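Local coordinates for protein organophosphorus hydrolase (Pseudomonas pseudoalcaligenes, PDB 4LE6) that is a zinc-dependent hydrolase of the metallo-beta-lactamase superfamily that probably cleaves organophosphate triesters such as aryl dialkyl phosphates, at residues G64-D67 with K68-Q71; L243-G246 with D247-N251; Q277-L280 with A281-A284; V303-A307 with Q308-W312. All coordinates share one frame; numbering follows the deposited sequence. Where two conformers were deposited one is given.

How the contacts relate
The four contacts follow one another along the chain. Contact 1 starts helix 67-76 near the surface, about 21 Å centre to centre from contact 2, with nearest atoms about 6 Å apart. Contact 2 leads from strand 240-246 into the loop and supplies a bridging zinc ligand, contact 3 lies on helix 269-286, and contact 4 is the hairpin of strands 300-305 and 310-314. Strands 240-246, 300-305 and 310-314 share one mixed sheet, on which the helix packs. Contacts 2 and 4 do not touch each other, but contact 3 touches both (centres 11 and 10 Å away), so the helix links the zinc-bearing strand to the hairpin.

Contact 1: residues G64-D67 with K68-Q71; sequences GIDD and KDLQ
The start of helix 67-76 carries a hydrophobic staple, in which Ile65, just before the N-cap residue Asp66, folds back onto Leu70 in the first turn. Ile65 CG2 lies 4.0 Å from Leu70 CB, and the two side chains cross at about a right angle. The other branch of the isoleucine, with CG1 anti to the backbone N (chi1 -176°), runs over the helix start, bringing Ile65 CG1 to 3.7 Å from Asp69 CB and CD1 beside Leu70 N. A beta-branched residue suits this place because its two arms reach two neighbours in the turn. The same side chain also packs on Lys258 and Val261, tying the helix start to a loop beyond.

The backbone begins its helical pattern here: Leu70 N donates to Asp66 O at 3.0 Å, and Gln71 N to Asp67 O at 2.9 Å. Asp66 makes no capping bond with its own carboxylate. Instead, a water accepts from Asp66 N and donates to Asp69 OD2, both at 2.8 Å, in place of the direct bond of a capping box. Three acidic residues at positions 66, 67 and 69 suit an N-terminal helix end, where the N-H groups of the first turn and the helix dipole would probably stabilise negative charge. Asp66 and Asp69 nevertheless lie side by side, so some mutual repulsion is likely. A second water donates to Asp69 OD2 and, weakly, to Asp66 OD2, the two oxygens lying 4.1 Å apart.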
loop_
_atom_site.group_PDB
_atom_site.type_symbol
_atom_site.label_atom_id
_atom_site.label_comp_id
_atom_site.label_asym_id
_atom_site.label_seq_id
_atom_site.Cartn_x
_atom_site.Cartn_y
_atom_site.Cartn_z
ATOM N N GLY A 64 4.611 -6.614 -27.539
ATOM C CA GLY A 64 3.787 -5.616 -28.199
ATOM C C GLY A 64 4.279 -4.204 -27.929
ATOM O O GLY A 64 3.612 -3.228 -28.272
ATOM N N ILE A 65 5.463 -4.098 -27.331
ATOM C CA ILE A 65 6.043 -2.801 -26.991
ATOM C C ILE A 65 7.558 -2.803 -27.195
ATOM O O ILE A 65 8.225 -3.792 -26.877
ATOM C CB ILE A 65 5.714 -2.436 -25.520
ATOM C CG1 ILE A 65 6.239 -1.046 -25.176
ATOM C CG2 ILE A 65 6.282 -3.485 -24.548
ATOM C CD1 ILE A 65 5.643 -0.483 -23.905
ATOM N N ASP A 66 8.100 -1.699 -27.720
ATOM C CA ASP A 66 9.546 -1.532 -27.823
ATOM C C ASP A 66 10.193 -1.599 -26.439
ATOM O O ASP A 66 9.611 -1.162 -25.451
ATOM C CB ASP A 66 9.901 -0.175 -28.446
ATOM C CG ASP A 66 9.415 -0.037 -29.866
ATOM O OD1 ASP A 66 8.468 -0.754 -30.252
ATOM O OD2 ASP A 66 9.978 0.807 -30.598
ATOM N N ASP A 67 11.404 -2.142 -26.395
ATOM C CA ASP A 67 12.226 -2.206 -25.187
ATOM C C ASP A 67 12.344 -0.851 -24.472
ATOM O O ASP A 67 12.213 -0.755 -23.241
ATOM C CB ASP A 67 13.620 -2.677 -25.603
ATOM C CG ASP A 67 14.403 -3.297 -24.469
ATOM O OD1 ASP A 67 14.297 -2.817 -23.321
ATOM O OD2 ASP A 67 15.141 -4.270 -24.738
ATOM N N LYS A 68 12.596 0.190 -25.255
ATOM C CA LYS A 68 12.812 1.531 -24.720
ATOM C C LYS A 68 11.575 2.003 -23.967
ATOM O O LYS A 68 11.656 2.458 -22.822
ATOM C CB LYS A 68 13.113 2.508 -25.859
ATOM C CG LYS A 68 14.277 3.441 -25.599
ATOM C CD LYS A 68 14.355 4.557 -26.638
ATOM C CE LYS A 68 14.572 4.020 -28.048
ATOM N NZ LYS A 68 14.678 5.124 -29.041
ATOM N N ASP A 69 10.424 1.885 -24.625
ATOM C CA ASP A 69 9.153 2.331 -24.056
ATOM C C ASP A 69 8.766 1.524 -22.829
ATOM O O ASP A 69 8.203 2.052 -21.856
ATOM C CB ASP A 69 8.059 2.231 -25.111
ATOM C CG ASP A 69 8.291 3.179 -26.260
ATOM O OD1 ASP A 69 8.597 4.358 -25.987
ATOM O OD2 ASP A 69 8.191 2.747 -27.430
ATOM N N LEU A 70 9.076 0.237 -22.880
ATOM C CA LEU A 70 8.829 -0.654 -21.755
ATOM C C LEU A 70 9.655 -0.187 -20.562
ATOM O O LEU A 70 9.123 0.004 -19.449
ATOM C CB LEU A 70 9.198 -2.087 -22.141
ATOM C CG LEU A 70 8.972 -3.188 -21.109
ATOM C CD1 LEU A 70 7.565 -3.139 -20.522
ATOM C CD2 LEU A 70 9.228 -4.537 -21.767
ATOM N N GLN A 71 10.947 0.044 -20.803
ATOM C CA GLN A 71 11.840 0.507 -19.735
ATOM C C GLN A 71 11.423 1.862 -19.179
ATOM O O GLN A 71 11.525 2.098 -17.972
ATOM C CB GLN A 71 13.292 0.582 -20.222
ATOM C CG GLN A 71 13.927 -0.782 -20.457
ATOM C CD GLN A 71 13.932 -1.647 -19.204
ATOM O OE1 GLN A 71 14.145 -1.151 -18.096
ATOM N NE2 GLN A 71 13.690 -2.942 -19.374
HETATM O O HOH W 1 6.735 0.621 -28.402
HETATM O O HOH W 2 10.074 3.876 -29.174
#

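Contact 2: residues L243-G246 with D247-N251. With ZN (zinc ion), chain J; ZN (zinc ion), chain K.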
loop_
_atom_site.group_PDB
_atom_site.type_symbol
_atom_site.label_atom_id
_atom_site.label_comp_id
_atom_site.label_asym_id
_atom_site.label_seq_id
_atom_site.Cartn_x
_atom_site.Cartn_y
_atom_site.Cartn_z
ATOM N N LEU A 243 -14.604 -6.755 -8.089
ATOM C CA LEU A 243 -14.318 -7.761 -9.094
ATOM C C LEU A 243 -12.956 -8.359 -8.787
ATOM O O LEU A 243 -11.938 -7.673 -8.855
ATOM C CB LEU A 243 -14.320 -7.146 -10.490
ATOM C CG LEU A 243 -14.129 -8.156 -11.619
ATOM C CD1 LEU A 243 -15.402 -8.965 -11.849
ATOM C CD2 LEU A 243 -13.704 -7.427 -12.887
ATOM N N VAL A 244 -12.954 -9.635 -8.418
ATOM C CA VAL A 244 -11.716 -10.356 -8.177
ATOM C C VAL A 244 -11.351 -10.924 -9.524
ATOM O O VAL A 244 -11.954 -11.912 -9.971
ATOM C CB VAL A 244 -11.879 -11.469 -7.153
ATOM C CG1 VAL A 244 -10.517 -12.120 -6.870
ATOM C CG2 VAL A 244 -12.504 -10.899 -5.895
ATOM N N TRP A 245 -10.376 -10.293 -10.181
ATOM C CA TRP A 245 -10.349 -10.399 -11.644
ATOM C C TRP A 245 -9.369 -11.416 -12.194
ATOM O O TRP A 245 -9.410 -11.732 -13.374
ATOM C CB TRP A 245 -10.225 -9.021 -12.338
ATOM C CG TRP A 245 -8.882 -8.347 -12.380
ATOM C CD1 TRP A 245 -7.679 -8.832 -11.953
ATOM C CD2 TRP A 245 -8.625 -7.029 -12.888
ATOM N NE1 TRP A 245 -6.687 -7.896 -12.179
ATOM C CE2 TRP A 245 -7.247 -6.787 -12.748
ATOM C CE3 TRP A 245 -9.433 -6.035 -13.457
ATOM C CZ2 TRP A 245 -6.656 -5.590 -13.153
ATOM C CZ3 TRP A 245 -8.843 -4.851 -13.864
ATOM C CH2 TRP A 245 -7.467 -4.639 -13.707
ATOM N N GLY A 246 -8.507 -11.949 -11.333
ATOM C CA GLY A 246 -7.535 -12.925 -11.755
ATOM C C GLY A 246 -6.374 -12.251 -12.474
ATOM O O GLY A 246 -5.814 -11.261 -11.998
ATOM N N ASP A 247 -6.020 -12.805 -13.624
ATOM C CA ASP A 247 -4.854 -12.398 -14.387
ATOM C C ASP A 247 -5.198 -11.532 -15.613
ATOM O O ASP A 247 -4.568 -11.657 -16.670
ATOM C CB ASP A 247 -4.076 -13.650 -14.800
ATOM C CG ASP A 247 -3.285 -14.252 -13.648
ATOM O OD1 ASP A 247 -3.561 -13.890 -12.486
ATOM O OD2 ASP A 247 -2.394 -15.091 -13.908
ATOM N N ILE A 248 -6.177 -10.643 -15.457
ATOM C CA ILE A 248 -6.486 -9.620 -16.469
ATOM C C ILE A 248 -5.237 -8.864 -16.886
ATOM O O ILE A 248 -5.065 -8.496 -18.044
ATOM C CB ILE A 248 -7.498 -8.586 -15.908
ATOM C CG1 ILE A 248 -8.831 -9.268 -15.616
ATOM C CG2 ILE A 248 -7.677 -7.386 -16.866
ATOM C CD1 ILE A 248 -9.409 -10.069 -16.804
ATOM N N LEU A 249 -4.348 -8.624 -15.938
ATOM C CA LEU A 249 -3.055 -8.102 -16.312
ATOM C C LEU A 249 -2.033 -8.502 -15.284
ATOM O O LEU A 249 -2.358 -8.859 -14.153
ATOM C CB LEU A 249 -3.079 -6.591 -16.549
ATOM C CG LEU A 249 -3.458 -5.640 -15.421
ATOM C CD1 LEU A 249 -2.221 -5.203 -14.632
ATOM C CD2 LEU A 249 -4.166 -4.437 -16.019
ATOM N N LEU A 250 -0.798 -8.475 -15.738
ATOM C CA LEU A 250 0.329 -9.010 -15.018
ATOM C C LEU A 250 1.284 -7.925 -14.536
ATOM O O LEU A 250 2.053 -8.161 -13.617
ATOM C CB LEU A 250 1.091 -9.934 -15.952
ATOM C CG LEU A 250 1.560 -11.241 -15.331
ATOM C CD1 LEU A 250 0.554 -12.353 -15.630
ATOM C CD2 LEU A 250 2.934 -11.546 -15.877
ATOM N N ASN A 251 1.255 -6.755 -15.172
ATOM C CA ASN A 251 2.179 -5.673 -14.815
ATOM C C ASN A 251 1.464 -4.333 -14.787
ATOM O O ASN A 251 1.103 -3.793 -15.837
ATOM C CB ASN A 251 3.344 -5.632 -15.802
ATOM C CG ASN A 251 4.453 -4.676 -15.372
ATOM O OD1 ASN A 251 4.192 -3.542 -14.969
ATOM N ND2 ASN A 251 5.699 -5.134 -15.453
HETATM ZN ZN ZN J . -2.168 -17.066 -14.944
HETATM ZN ZN ZN K . -1.221 -15.750 -12.245
HETATM O O HOH W 3 -3.952 -9.354 -11.967
HETATM O O HOH W 4 -0.662 -17.017 -13.435
#
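Trp245 and Ile248 meet almost at a right angle, the isoleucine standing over one face of the indole. Ile248 CB lies 3.6 Å from the centroid of the five-membered ring of Trp245, 11° off the normal, which makes a CH-pi contact. Ile248 CG1 bears on the ring near its root, 3.4 Å from Trp245 CG. The tryptophan can lie beneath because its CG sits between the backbone N and the carbonyl carbon (chi1 78°), turning the ring towards the residues that follow. Farther along, Leu249 CG approaches CZ2 of Trp245 obliquely at 3.9 Å. A water accepts from Trp245 NE1 and donates to Gly246 O and Leu249 O.

This bend follows on from strand 240-246 of the metallo-beta-lactamase fold, where the chain brings an aspartate into the dinuclear zinc site. Gly246 makes the turn with a positive phi, easy without a CB. Asp247 then offers its carboxylate to the metals, OD2 alone bridging both zinc ions at 2.1 and 2.2 Å. A water also bridges the two ions; His139, His141 and His226 are the remaining protein ligands of one, Asp143, His144 and His294 of the other.

Contact 3: residues Q277-L280 with A281-A284; sequences QRIL and AEAA
Ile279 and Glu282, one turn apart, lie side by side and point the same way, with Ile279 CD1 4.0 Å from Glu282 OE1; here the apolar and the polar sides of the helix meet. The tight side is made by Ile279, Leu280 and Ala283, all buried. Ile279 packs on Leu243 and Trp245 of strand 240-246, and Leu280 on Trp245, while Ala283 and Ala284 face Val303. With only a methyl to offer, an alanine lets the strand come close. Four successive i to i+4 backbone bonds hold the helix here; Ala283 N to Ile279 O is 2.8 Å.

The solvent side is looser. Arg278 NH2 and Glu282 OE1 stay 4.5 Å apart, beyond a salt bridge. Arg278 is modelled in two conformers; in the one described, a water tentatively bridges the gap, accepting from Arg278 NH2 in the guanidinium plane at 3.0 Å and donating to Glu282 OE1, and Arg278 NH1 bonds to Ala222 O. The extended glutamate, CG anti to its N (chi1 165°), carries the carboxylate out to that water. The pattern is that of an amphipathic alpha-helix, 269-286, covering one face of a sheet in an alpha-beta/beta-alpha sandwich.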
loop_
_atom_site.group_PDB
_atom_site.type_symbol
_atom_site.label_atom_id
_atom_site.label_comp_id
_atom_site.label_asym_id
_atom_site.label_seq_id
_atom_site.Cartn_x
_atom_site.Cartn_y
_atom_site.Cartn_z
ATOM N N GLN A 277 -9.103 -5.158 -22.308
ATOM C CA GLN A 277 -9.687 -3.875 -22.728
ATOM C C GLN A 277 -11.123 -3.717 -22.222
ATOM O O GLN A 277 -11.499 -2.671 -21.639
ATOM C CB GLN A 277 -9.653 -3.759 -24.243
ATOM C CG GLN A 277 -8.250 -3.552 -24.796
ATOM C CD GLN A 277 -7.780 -2.099 -24.730
ATOM O OE1 GLN A 277 -8.348 -1.270 -24.011
ATOM N NE2 GLN A 277 -6.733 -1.788 -25.488
ATOM N N ARG A 278 -11.920 -4.769 -22.407
ATOM C CA ARG A 278 -13.317 -4.726 -21.986
ATOM C C ARG A 278 -13.466 -4.575 -20.473
ATOM O O ARG A 278 -14.248 -3.730 -19.980
ATOM C CB ARG A 278 -14.040 -5.987 -22.443
ATOM C CG ARG A 278 -15.472 -6.075 -21.972
ATOM C CD ARG A 278 -16.236 -7.139 -22.745
ATOM N NE ARG A 278 -15.671 -8.473 -22.528
ATOM C CZ ARG A 278 -15.954 -9.250 -21.488
ATOM N NH1 ARG A 278 -15.390 -10.445 -21.389
ATOM N NH2 ARG A 278 -16.795 -8.847 -20.548
ATOM N N ILE A 279 -12.744 -5.408 -19.734
ATOM C CA ILE A 279 -12.841 -5.393 -18.279
ATOM C C ILE A 279 -12.333 -4.059 -17.713
ATOM O O ILE A 279 -12.883 -3.533 -16.739
ATOM C CB ILE A 279 -12.066 -6.581 -17.672
ATOM C CG1 ILE A 279 -12.743 -7.915 -18.054
ATOM C CG2 ILE A 279 -11.965 -6.465 -16.139
ATOM C CD1 ILE A 279 -14.191 -8.059 -17.596
ATOM N N LEU A 280 -11.277 -3.508 -18.303
ATOM C CA LEU A 280 -10.752 -2.242 -17.795
ATOM C C LEU A 280 -11.788 -1.162 -18.050
ATOM O O LEU A 280 -12.099 -0.356 -17.151
ATOM C CB LEU A 280 -9.431 -1.875 -18.471
ATOM C CG LEU A 280 -8.202 -2.664 -18.024
ATOM C CD1 LEU A 280 -7.034 -2.341 -18.953
ATOM C CD2 LEU A 280 -7.847 -2.352 -16.567
ATOM N N ALA A 281 -12.341 -1.154 -19.262
ATOM C CA ALA A 281 -13.360 -0.163 -19.592
ATOM C C ALA A 281 -14.535 -0.236 -18.604
ATOM O O ALA A 281 -14.976 0.795 -18.074
ATOM C CB ALA A 281 -13.844 -0.357 -21.014
ATOM N N GLU A 282 -15.019 -1.455 -18.341
ATOM C CA GLU A 282 -16.140 -1.655 -17.417
ATOM C C GLU A 282 -15.803 -1.250 -15.977
ATOM O O GLU A 282 -16.600 -0.594 -15.296
ATOM C CB GLU A 282 -16.581 -3.130 -17.450
ATOM C CG GLU A 282 -17.468 -3.568 -16.302
ATOM C CD GLU A 282 -17.960 -5.000 -16.462
ATOM O OE1 GLU A 282 -17.398 -5.740 -17.303
ATOM O OE2 GLU A 282 -18.913 -5.382 -15.745
ATOM N N ALA A 283 -14.639 -1.664 -15.498
ATOM C CA ALA A 283 -14.223 -1.319 -14.142
ATOM C C ALA A 283 -14.123 0.199 -13.993
ATOM O O ALA A 283 -14.537 0.767 -12.972
ATOM C CB ALA A 283 -12.883 -1.951 -13.830
ATOM N N ALA A 284 -13.570 0.863 -15.006
ATOM C CA ALA A 284 -13.432 2.324 -14.946
ATOM C C ALA A 284 -14.799 3.007 -14.986
ATOM O O ALA A 284 -15.069 3.949 -14.227
ATOM C CB ALA A 284 -12.561 2.840 -16.101
HETATM O O HOH W 5 -17.867 -6.123 -20.027
#

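Contact 4: residues V303-A307 with Q308-W312; sequences VRKEA and QGYAW
Residues 303-305 and 310-312 run antiparallel, their axes 152° apart, with Arg304 and Ala311 as the hydrogen-bonded pair: Arg304 N to Ala311 O is 2.9 Å and Ala311 N to Arg304 O is 2.8 Å. The chain reverses through Glu306-Gly309, where Glu306 N donates to Gly309 O at 3.0 Å and Gly309 has a positive phi.

On the face of Arg304 and Ala311, the arginine, bent at chi3 (76°), grips Glu306 side-on. In this salt bridge Arg304 NE and NH2 both bond to Glu306 OE2, at 2.7 and 2.8 Å, NE nearly along the C-O axis and NH2 from above the carboxylate plane. Ala311 CB lies over one face of the guanidinium, 3.5 Å from Arg304 NH2, so a small residue suits this spot. Arg304 NH1 bonds to Arg76 O and the side chain packs on Met77, both of the second subunit, so the arginine lies at the subunit interface.

On the other face Val303 CG1 meets Tyr310 CD2 obliquely at 3.8 Å, and both side chains pack on helix 269-286. Such paired strands form a beta hairpin, with strand 310-314 outermost in the mixed sheet of this chain.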
loop_
_atom_site.group_PDB
_atom_site.type_symbol
_atom_site.label_atom_id
_atom_site.label_comp_id
_atom_site.label_asym_id
_atom_site.label_seq_id
_atom_site.Cartn_x
_atom_site.Cartn_y
_atom_site.Cartn_z
ATOM N N VAL A 303 -9.861 1.459 -11.023
ATOM C CA VAL A 303 -9.315 1.779 -12.334
ATOM C C VAL A 303 -9.874 3.115 -12.789
ATOM O O VAL A 303 -11.088 3.323 -12.756
ATOM C CB VAL A 303 -9.749 0.731 -13.379
ATOM C CG1 VAL A 303 -9.111 1.034 -14.734
ATOM C CG2 VAL A 303 -9.375 -0.648 -12.919
ATOM N N ARG A 304 -8.986 3.995 -13.244
ATOM C CA ARG A 304 -9.363 5.300 -13.753
ATOM C C ARG A 304 -9.027 5.354 -15.232
ATOM O O ARG A 304 -7.971 4.877 -15.663
ATOM C CB ARG A 304 -8.586 6.393 -13.015
ATOM C CG ARG A 304 -8.814 7.811 -13.527
ATOM C CD ARG A 304 -8.037 8.851 -12.688
ATOM N NE ARG A 304 -6.609 8.857 -13.010
ATOM C CZ ARG A 304 -5.610 8.755 -12.133
ATOM N NH1 ARG A 304 -5.827 8.652 -10.833
ATOM N NH2 ARG A 304 -4.366 8.766 -12.578
ATOM N N LYS A 305 -9.925 5.939 -16.013
ATOM C CA LYS A 305 -9.662 6.119 -17.422
ATOM C C LYS A 305 -8.801 7.366 -17.618
ATOM O O LYS A 305 -9.068 8.409 -17.035
ATOM C CB LYS A 305 -10.965 6.254 -18.204
ATOM C CG LYS A 305 -10.744 6.221 -19.705
ATOM C CD LYS A 305 -12.018 6.473 -20.491
ATOM C CE LYS A 305 -11.748 6.413 -21.979
ATOM N NZ LYS A 305 -10.769 7.461 -22.389
ATOM N N GLU A 306 -7.749 7.236 -18.423
ATOM C CA GLU A 306 -6.892 8.357 -18.791
ATOM C C GLU A 306 -7.207 8.744 -20.236
ATOM O O GLU A 306 -7.986 8.063 -20.889
ATOM C CB GLU A 306 -5.430 7.955 -18.666
ATOM C CG GLU A 306 -4.974 7.722 -17.230
ATOM C CD GLU A 306 -4.810 9.015 -16.449
ATOM O OE1 GLU A 306 -4.305 10.014 -17.013
ATOM O OE2 GLU A 306 -5.195 9.044 -15.262
ATOM N N ALA A 307 -6.615 9.828 -20.732
ATOM C CA ALA A 307 -6.795 10.221 -22.128
ATOM C C ALA A 307 -6.454 9.039 -23.024
ATOM O O ALA A 307 -7.179 8.728 -23.962
ATOM C CB ALA A 307 -5.904 11.416 -22.462
ATOM N N GLN A 308 -5.346 8.373 -22.711
ATOM C CA GLN A 308 -4.987 7.118 -23.364
ATOM C C GLN A 308 -4.805 6.054 -22.284
ATOM O O GLN A 308 -4.135 6.291 -21.283
ATOM C CB GLN A 308 -3.702 7.272 -24.179
ATOM C CG GLN A 308 -3.744 6.547 -25.520
ATOM C CD GLN A 308 -2.367 6.183 -26.064
ATOM O OE1 GLN A 308 -1.438 5.890 -25.306
ATOM N NE2 GLN A 308 -2.236 6.185 -27.387
ATOM N N GLY A 309 -5.417 4.891 -22.473
ATOM C CA GLY A 309 -5.271 3.807 -21.522
ATOM C C GLY A 309 -5.876 4.162 -20.174
ATOM O O GLY A 309 -6.810 4.967 -20.098
ATOM N N TYR A 310 -5.320 3.579 -19.114
ATOM C CA TYR A 310 -5.930 3.609 -17.790
ATOM C C TYR A 310 -4.873 3.830 -16.720
ATOM O O TYR A 310 -3.683 3.837 -17.018
ATOM C CB TYR A 310 -6.672 2.287 -17.514
ATOM C CG TYR A 310 -7.799 2.041 -18.499
ATOM C CD1 TYR A 310 -7.554 1.445 -19.730
ATOM C CD2 TYR A 310 -9.098 2.437 -18.213
ATOM C CE1 TYR A 310 -8.585 1.242 -20.655
ATOM C CE2 TYR A 310 -10.134 2.239 -19.140
ATOM C CZ TYR A 310 -9.860 1.650 -20.355
ATOM O OH TYR A 310 -10.861 1.444 -21.272
ATOM N N ALA A 311 -5.322 4.012 -15.482
ATOM C CA ALA A 311 -4.431 4.107 -14.334
ATOM C C ALA A 311 -5.023 3.289 -13.192
ATOM O O ALA A 311 -6.244 3.174 -13.073
ATOM C CB ALA A 311 -4.241 5.553 -13.911
ATOM N N TRP A 312 -4.146 2.720 -12.371
ATOM C CA TRP A 312 -4.523 1.953 -11.183
ATOM C C TRP A 312 -4.415 2.872 -9.977
ATOM O O TRP A 312 -3.424 3.578 -9.843
ATOM C CB TRP A 312 -3.545 0.799 -11.021
ATOM C CG TRP A 312 -3.695 -0.012 -9.772
ATOM C CD1 TRP A 312 -2.746 -0.222 -8.809
ATOM C CD2 TRP A 312 -4.847 -0.771 -9.371
ATOM N NE1 TRP A 312 -3.253 -1.048 -7.819
ATOM C CE2 TRP A 312 -4.536 -1.393 -8.145
ATOM C CE3 TRP A 312 -6.115 -0.974 -9.923
ATOM C CZ2 TRP A 312 -5.447 -2.205 -7.466
ATOM C CZ3 TRP A 312 -7.022 -1.785 -9.236
ATOM C CH2 TRP A 312 -6.677 -2.384 -8.031
#